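Local coordinates for protein carboxylesterase YbfK (Bacillus subtilis, PDB 4CCY) that hydrolyses carboxylic esters to an alcohol and a carboxylate, as an alpha/beta-hydrolase esterase that probably works through a charge-relay system, at residues S56-H61 with E121-A126; S133-F138 with E147-I152; I30-F35 with H45-G50. One frame throughout, in Å; residues are numbered along the deposited sequence.

Contact 1: residues S56-H61 with E121-A126; sequences SLILLH and ETAHLA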
# COMPACT_ATOMS: atom_id res chain seq x y z
N SER A 56 4.71 -16.12 5.94
CA SER A 56 4.13 -14.81 6.20
C SER A 56 4.07 -13.87 4.97
O SER A 56 5.01 -13.82 4.18
CB SER A 56 4.84 -14.13 7.37
OG SER A 56 4.79 -14.97 8.52
N LEU A 57 2.97 -13.14 4.83
CA LEU A 57 2.85 -12.12 3.78
C LEU A 57 2.22 -10.85 4.33
O LEU A 57 1.05 -10.85 4.72
CB LEU A 57 2.07 -12.64 2.56
CG LEU A 57 1.66 -11.64 1.45
CD1 LEU A 57 2.84 -10.95 0.77
CD2 LEU A 57 0.75 -12.30 0.42
N ILE A 58 3.01 -9.78 4.38
CA ILE A 58 2.58 -8.47 4.85
C ILE A 58 1.96 -7.72 3.69
O ILE A 58 2.56 -7.65 2.61
CB ILE A 58 3.78 -7.62 5.37
CG1 ILE A 58 4.57 -8.34 6.48
CG2 ILE A 58 3.33 -6.21 5.80
CD1 ILE A 58 3.82 -8.57 7.77
N LEU A 59 0.77 -7.14 3.90
CA LEU A 59 0.11 -6.35 2.86
C LEU A 59 0.04 -4.88 3.23
O LEU A 59 -0.41 -4.55 4.33
CB LEU A 59 -1.30 -6.89 2.56
CG LEU A 59 -1.37 -8.34 2.04
CD1 LEU A 59 -2.81 -8.80 1.81
CD2 LEU A 59 -0.55 -8.50 0.76
N LEU A 60 0.46 -4.01 2.31
CA LEU A 60 0.42 -2.57 2.56
C LEU A 60 -0.42 -1.83 1.51
O LEU A 60 -0.09 -1.82 0.32
CB LEU A 60 1.83 -1.98 2.70
CG LEU A 60 2.62 -2.50 3.91
CD1 LEU A 60 4.12 -2.26 3.75
CD2 LEU A 60 2.11 -1.90 5.23
N HIS A 61 -1.53 -1.24 1.98
CA HIS A 61 -2.52 -0.56 1.13
C HIS A 61 -2.03 0.76 0.56
O HIS A 61 -1.02 1.31 1.00
CB HIS A 61 -3.79 -0.31 1.95
CG HIS A 61 -3.55 0.57 3.14
ND1 HIS A 61 -3.51 1.91 3.04
CD2 HIS A 61 -3.25 0.26 4.46
CE1 HIS A 61 -3.22 2.44 4.25
NE2 HIS A 61 -3.07 1.43 5.12
N GLU A 121 10.50 -13.16 11.84
CA GLU A 121 11.87 -12.90 11.46
C GLU A 121 11.92 -12.34 10.03
O GLU A 121 12.53 -11.30 9.79
CB GLU A 121 12.72 -14.17 11.63
CG GLU A 121 14.21 -14.03 11.32
CD GLU A 121 14.85 -12.76 11.90
OE1 GLU A 121 14.75 -12.54 13.14
OE2 GLU A 121 15.46 -11.99 11.12
N THR A 122 11.26 -13.03 9.10
CA THR A 122 11.15 -12.54 7.72
C THR A 122 9.72 -12.67 7.18
O THR A 122 8.86 -13.32 7.81
CB THR A 122 12.09 -13.29 6.74
OG1 THR A 122 11.62 -14.63 6.56
CG2 THR A 122 13.54 -13.31 7.25
N ALA A 123 9.46 -12.04 6.03
CA ALA A 123 8.16 -12.13 5.37
C ALA A 123 8.24 -11.71 3.92
O ALA A 123 9.13 -10.95 3.51
CB ALA A 123 7.13 -11.25 6.09
N HIS A 124 7.28 -12.19 3.14
CA HIS A 124 6.96 -11.59 1.85
C HIS A 124 6.21 -10.31 2.11
O HIS A 124 5.51 -10.17 3.13
CB HIS A 124 6.10 -12.54 1.03
CG HIS A 124 6.79 -13.85 0.66
ND1 HIS A 124 7.99 -13.89 0.04
CD2 HIS A 124 6.39 -15.17 0.84
CE1 HIS A 124 8.34 -15.17 -0.17
NE2 HIS A 124 7.35 -15.96 0.31
N LEU A 125 6.35 -9.34 1.21
CA LEU A 125 5.55 -8.13 1.29
C LEU A 125 4.89 -7.81 -0.06
O LEU A 125 5.50 -8.04 -1.11
CB LEU A 125 6.40 -6.94 1.77
CG LEU A 125 6.97 -7.02 3.21
CD1 LEU A 125 8.37 -7.60 3.20
CD2 LEU A 125 6.97 -5.68 3.92
N ALA A 126 3.65 -7.33 -0.02
CA ALA A 126 2.99 -6.86 -1.25
C ALA A 126 2.29 -5.57 -0.93
O ALA A 126 1.65 -5.46 0.11
CB ALA A 126 2.01 -7.89 -1.80

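Contact 2: residues S133-F138 with E147-I152; sequences SHIVNF and ERAVVI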
# COMPACT_ATOMS: atom_id res chain seq x y z
N SER A 133 5.65 2.05 -1.98
CA SER A 133 6.83 2.86 -1.64
C SER A 133 7.40 2.52 -0.27
O SER A 133 8.60 2.53 -0.09
CB SER A 133 6.54 4.36 -1.78
OG SER A 133 6.14 4.64 -3.12
N HIS A 134 6.55 2.17 0.70
CA HIS A 134 7.04 1.63 1.98
C HIS A 134 7.88 0.39 1.78
O HIS A 134 8.94 0.22 2.41
CB HIS A 134 5.90 1.35 2.94
CG HIS A 134 5.44 2.55 3.71
ND1 HIS A 134 5.96 2.88 4.93
CD2 HIS A 134 4.50 3.53 3.41
CE1 HIS A 134 5.38 4.01 5.37
NE2 HIS A 134 4.49 4.41 4.44
N ILE A 135 7.41 -0.48 0.89
CA ILE A 135 8.09 -1.75 0.66
C ILE A 135 9.47 -1.56 0.03
O ILE A 135 10.42 -2.21 0.46
CB ILE A 135 7.21 -2.75 -0.11
CG1 ILE A 135 6.10 -3.25 0.82
CG2 ILE A 135 8.01 -3.95 -0.62
CD1 ILE A 135 4.87 -3.74 0.12
N VAL A 136 9.58 -0.67 -0.95
CA VAL A 136 10.88 -0.38 -1.56
C VAL A 136 11.83 0.16 -0.49
O VAL A 136 12.98 -0.29 -0.38
CB VAL A 136 10.79 0.60 -2.73
CG1 VAL A 136 12.16 0.86 -3.33
CG2 VAL A 136 9.83 0.07 -3.79
N ASN A 137 11.35 1.10 0.32
CA ASN A 137 12.13 1.65 1.43
C ASN A 137 12.55 0.57 2.44
O ASN A 137 13.71 0.54 2.88
CB ASN A 137 11.36 2.77 2.14
CG ASN A 137 12.18 3.45 3.21
OD1 ASN A 137 13.17 4.13 2.90
ND2 ASN A 137 11.79 3.28 4.48
N PHE A 138 11.60 -0.30 2.80
CA PHE A 138 11.88 -1.41 3.73
C PHE A 138 12.91 -2.42 3.21
O PHE A 138 13.85 -2.77 3.93
CB PHE A 138 10.57 -2.13 4.16
CG PHE A 138 10.76 -3.08 5.31
CD1 PHE A 138 11.10 -2.61 6.57
CD2 PHE A 138 10.62 -4.46 5.13
CE1 PHE A 138 11.30 -3.49 7.64
CE2 PHE A 138 10.80 -5.34 6.19
CZ PHE A 138 11.14 -4.85 7.45
N GLU A 147 11.66 -11.65 2.47
CA GLU A 147 11.73 -12.75 1.51
C GLU A 147 11.61 -12.19 0.07
O GLU A 147 12.61 -11.81 -0.52
CB GLU A 147 10.67 -13.82 1.80
CG GLU A 147 10.82 -14.60 3.12
CD GLU A 147 12.13 -15.38 3.23
OE1 GLU A 147 12.63 -15.87 2.19
OE2 GLU A 147 12.68 -15.53 4.34
N ARG A 148 10.39 -12.12 -0.46
CA ARG A 148 10.14 -11.56 -1.80
C ARG A 148 9.23 -10.34 -1.72
O ARG A 148 8.38 -10.26 -0.84
CB ARG A 148 9.55 -12.63 -2.74
CG ARG A 148 10.49 -13.80 -3.00
CD ARG A 148 10.01 -14.72 -4.12
NE ARG A 148 11.20 -15.24 -4.80
CZ ARG A 148 11.38 -15.31 -6.11
NH1 ARG A 148 10.42 -14.95 -6.95
NH2 ARG A 148 12.53 -15.79 -6.57
N ALA A 149 9.40 -9.40 -2.64
CA ALA A 149 8.70 -8.12 -2.54
C ALA A 149 7.91 -7.80 -3.81
O ALA A 149 8.45 -7.91 -4.91
CB ALA A 149 9.69 -7.00 -2.22
N VAL A 150 6.65 -7.40 -3.63
CA VAL A 150 5.76 -7.03 -4.73
C VAL A 150 5.35 -5.56 -4.60
O VAL A 150 4.74 -5.16 -3.60
CB VAL A 150 4.47 -7.89 -4.77
CG1 VAL A 150 3.59 -7.48 -5.94
CG2 VAL A 150 4.79 -9.38 -4.84
N VAL A 151 5.67 -4.78 -5.62
CA VAL A 151 5.41 -3.35 -5.61
C VAL A 151 4.45 -3.00 -6.75
O VAL A 151 4.80 -3.11 -7.93
CB VAL A 151 6.74 -2.58 -5.74
CG1 VAL A 151 6.51 -1.08 -5.84
CG2 VAL A 151 7.67 -2.92 -4.57
N ILE A 152 3.24 -2.57 -6.39
CA ILE A 152 2.19 -2.26 -7.39
C ILE A 152 1.86 -0.76 -7.39
O ILE A 152 1.53 -0.19 -6.36
CB ILE A 152 0.89 -3.08 -7.15
CG1 ILE A 152 1.18 -4.58 -6.95
CG2 ILE A 152 -0.10 -2.88 -8.30
CD1 ILE A 152 0.00 -5.38 -6.44

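Contact 3: residues I30-F35 with H45-G50; sequences IESEAF and HIIASG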
# COMPACT_ATOMS: atom_id res chain seq x y z
N ILE A 30 -13.29 -14.12 3.42
CA ILE A 30 -12.87 -15.21 4.30
C ILE A 30 -12.85 -14.74 5.76
O ILE A 30 -12.98 -13.55 6.03
CB ILE A 30 -11.49 -15.78 3.89
CG1 ILE A 30 -10.39 -14.72 4.05
CG2 ILE A 30 -11.54 -16.36 2.47
CD1 ILE A 30 -9.00 -15.16 3.62
N GLU A 31 -12.69 -15.69 6.68
CA GLU A 31 -12.54 -15.39 8.11
C GLU A 31 -11.21 -14.71 8.36
O GLU A 31 -10.24 -14.95 7.65
CB GLU A 31 -12.62 -16.68 8.94
CG GLU A 31 -13.90 -17.48 8.78
CD GLU A 31 -15.14 -16.69 9.18
OE1 GLU A 31 -15.10 -15.98 10.21
OE2 GLU A 31 -16.17 -16.79 8.48
N SER A 32 -11.16 -13.86 9.38
CA SER A 32 -9.94 -13.15 9.71
C SER A 32 -9.96 -12.66 11.14
O SER A 32 -11.01 -12.62 11.78
CB SER A 32 -9.75 -11.96 8.77
OG SER A 32 -10.79 -11.03 8.98
N GLU A 33 -8.79 -12.29 11.63
CA GLU A 33 -8.64 -11.80 13.00
C GLU A 33 -8.15 -10.37 12.92
O GLU A 33 -7.11 -10.11 12.33
CB GLU A 33 -7.62 -12.65 13.76
CG GLU A 33 -8.05 -14.08 14.06
CD GLU A 33 -6.92 -14.96 14.58
OE1 GLU A 33 -5.73 -14.62 14.36
OE2 GLU A 33 -7.21 -16.00 15.20
N ALA A 34 -8.89 -9.44 13.51
CA ALA A 34 -8.43 -8.05 13.57
C ALA A 34 -7.87 -7.79 14.95
O ALA A 34 -8.44 -8.23 15.94
CB ALA A 34 -9.58 -7.10 13.25
N PHE A 35 -6.73 -7.10 15.04
CA PHE A 35 -6.11 -6.76 16.34
C PHE A 35 -5.08 -5.64 16.18
O PHE A 35 -4.80 -5.23 15.06
CB PHE A 35 -5.47 -7.99 17.02
CG PHE A 35 -4.44 -8.69 16.17
CD1 PHE A 35 -4.81 -9.56 15.14
CD2 PHE A 35 -3.08 -8.47 16.39
CE1 PHE A 35 -3.86 -10.19 14.35
CE2 PHE A 35 -2.12 -9.11 15.60
CZ PHE A 35 -2.51 -9.97 14.58
N HIS A 45 -3.05 -1.35 13.40
CA HIS A 45 -4.13 -2.31 13.14
C HIS A 45 -3.72 -3.34 12.13
O HIS A 45 -3.12 -3.01 11.10
CB HIS A 45 -5.40 -1.59 12.70
CG HIS A 45 -6.64 -2.47 12.70
ND1 HIS A 45 -7.09 -3.09 11.60
CD2 HIS A 45 -7.53 -2.79 13.73
CE1 HIS A 45 -8.21 -3.78 11.90
NE2 HIS A 45 -8.48 -3.59 13.19
N ILE A 46 -4.02 -4.61 12.44
CA ILE A 46 -3.73 -5.75 11.56
C ILE A 46 -5.01 -6.55 11.29
O ILE A 46 -5.77 -6.83 12.20
CB ILE A 46 -2.72 -6.74 12.22
CG1 ILE A 46 -1.54 -6.01 12.89
CG2 ILE A 46 -2.31 -7.85 11.25
CD1 ILE A 46 -0.53 -5.37 11.96
N ILE A 47 -5.22 -6.92 10.03
CA ILE A 47 -6.20 -7.95 9.70
C ILE A 47 -5.45 -9.18 9.20
O ILE A 47 -4.80 -9.12 8.16
CB ILE A 47 -7.23 -7.48 8.67
CG1 ILE A 47 -7.97 -6.24 9.18
CG2 ILE A 47 -8.21 -8.61 8.36
CD1 ILE A 47 -8.91 -5.59 8.18
N ALA A 48 -5.53 -10.29 9.94
CA ALA A 48 -4.78 -11.52 9.64
C ALA A 48 -5.67 -12.66 9.14
O ALA A 48 -6.73 -12.93 9.71
CB ALA A 48 -3.99 -11.98 10.87
N SER A 49 -5.25 -13.31 8.07
CA SER A 49 -6.02 -14.41 7.47
C SER A 49 -5.09 -15.53 7.01
O SER A 49 -3.88 -15.35 6.96
CB SER A 49 -6.87 -13.91 6.30
OG SER A 49 -7.36 -12.60 6.55
N GLY A 50 -5.66 -16.69 6.68
CA GLY A 50 -4.87 -17.77 6.11
C GLY A 50 -4.33 -18.72 7.16
O GLY A 50 -4.44 -18.45 8.35
O HOH W 1 -8.51 -17.03 7.16

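Contact 1: residues S56-H61 with E121-A126
Leu57, Ile58 and Leu59 pair in parallel register with His124, Leu125 and Ala126, and four backbone hydrogen bonds run from His124 N to Ser56 O, Ile58 N to His124 O, Ala126 N to Ile58 O and Leu60 N to Ala126 O. The bond from His124 N is the most bent, 150° at the hydrogen. On the face that carries Leu57, His124, Leu59 and Ala126, Leu57 crosses His124 at about a right angle: CG of Leu57 stands anti to the backbone N (chi1 171°), and chi2 (61°) then brings its CD1 to 3.6 Å from His124 CB. Ala126 CB touches both leucines, Leu59 CD2 at 3.7 Å and Leu57 CD1 at 4.1 Å. These are inner strands of the mixed sheet of the alpha/beta-hydrolase fold, and strand 123-128 runs on toward Ser129, the probable nucleophile. On the opposite face Ile58 and Leu125 run alongside each other in the same direction, with Ile58 CB 3.9 Å from Leu125 CG; Ile58 CG1 meets Ala123 CB at 3.9 Å. Helices 104-118 and 130-141 cover this face through Phe115 and Ile135. The His124 imidazole finds its polar partner in the next strand, where ND1 is hydrogen-bonded to Arg148 N.

Contact 2: residues S133-F138 with E147-I152
Ile135 projects from helix 130-141 toward the strand, and its CG2 methyl is a bump that settles into the dip between Ala149 CB, at 3.8 Å, and Val151 CG2, at 4.1 Å. Ala149 and Val151 are alternate residues on one face of the strand, and the methyl reaches both. In the longer branch chi1 (-72°) puts CG1 of Ile135 anti to the carbonyl carbon, and the extended chi2 (155°) carries CD1 down beside the backbone, 4.0 Å from Val150 O. The Ile135 and Val151 side chains pass one another running in opposite senses. The next residue, Val136, crosses Val151 at about a right angle, with Val136 CG2 3.8 Å from Val151 CG2 and 4.1 Å from Val151 CG1, so a single methyl meets both branches of the valine. The helix and strand axes approach to 8.1 Å at 145° between their directions, as suits the helix and second strand of the beta-alpha-beta unit 123-128, 130-141, 146-152. Leu125 of the first strand also touches Ile135, and Phe224 touches Val136. Across these segments no hydrogen bond forms, and all five touching residues are buried; cohesion here therefore rests on the fit of aliphatic surfaces.

Contact 3: residues I30-F35 with H45-G50
Phe35 lays its ring over Ile46, its hydrogen-bonded partner in an antiparallel pair: Phe35 N bonds to Ile46 O, and Ile46 N to Phe35 O at 2.8 Å. From CB the side chain turns to place CG between the backbone N and the carbonyl carbon (chi1 57°), a crowded position. Further out, CD1 passes 4.1 Å from Ile46 O and CE1 meets Ala48 CB at 3.9 Å, a methyl lying at the ring edge near its plane. On the other side of the ring, CE2 is 4.2 Å from Ile46 CG1; at the tip, CZ meets Ile46 CG2 at 4.0 Å. Ile46 CB sits over one face, 16° off the normal through the centroid, which makes a CH-pi contact. Strands 33-37 and 42-49 form a beta hairpin at the border of the mixed sheet, and Glu33 and Ala48 make the second hydrogen-bonded pair, with two bonds of 2.9 Å between Glu33 N and Ala48 O and between Ala48 N and Glu33 O. An alanine in place of Phe35 would probably leave Ile46 without its aromatic cover and open a gap beside the Ala48 methyl. The Glu33 carboxylate turns to Arg82 and Lys52 in salt bridges. Before the strand, Ile30 CD1 packs on Ser49 CB at 3.6 Å, and one water bridges the segments beyond the strands, donating to Glu31 O and accepting from Gly50 N.

How the contacts relate
Along the chain the three contacts come in series, contact 3 first, then contact 1, then contact 2, and all reach the same mixed sheet. Contact 3 is the antiparallel hairpin, and strand 82-86 stands between its strand 42-49 and strand 56-60 of contact 1; their centres are about 14 Å apart and they do not touch. Contacts 1 and 2 have centres about 9 Å apart and do touch: strand 123-128 leads into helix 130-141, and Thr122 OG1 lies 2.6 Å from Glu147 OE2, a probable hydrogen bond. Contacts 2 and 3 are about 21 Å apart, centre to centre. Contacts 1 and 2 thus flank the turn bearing Ser129, probably the nucleophile, whereas contact 3 lies away from the catalytic and sodium sites.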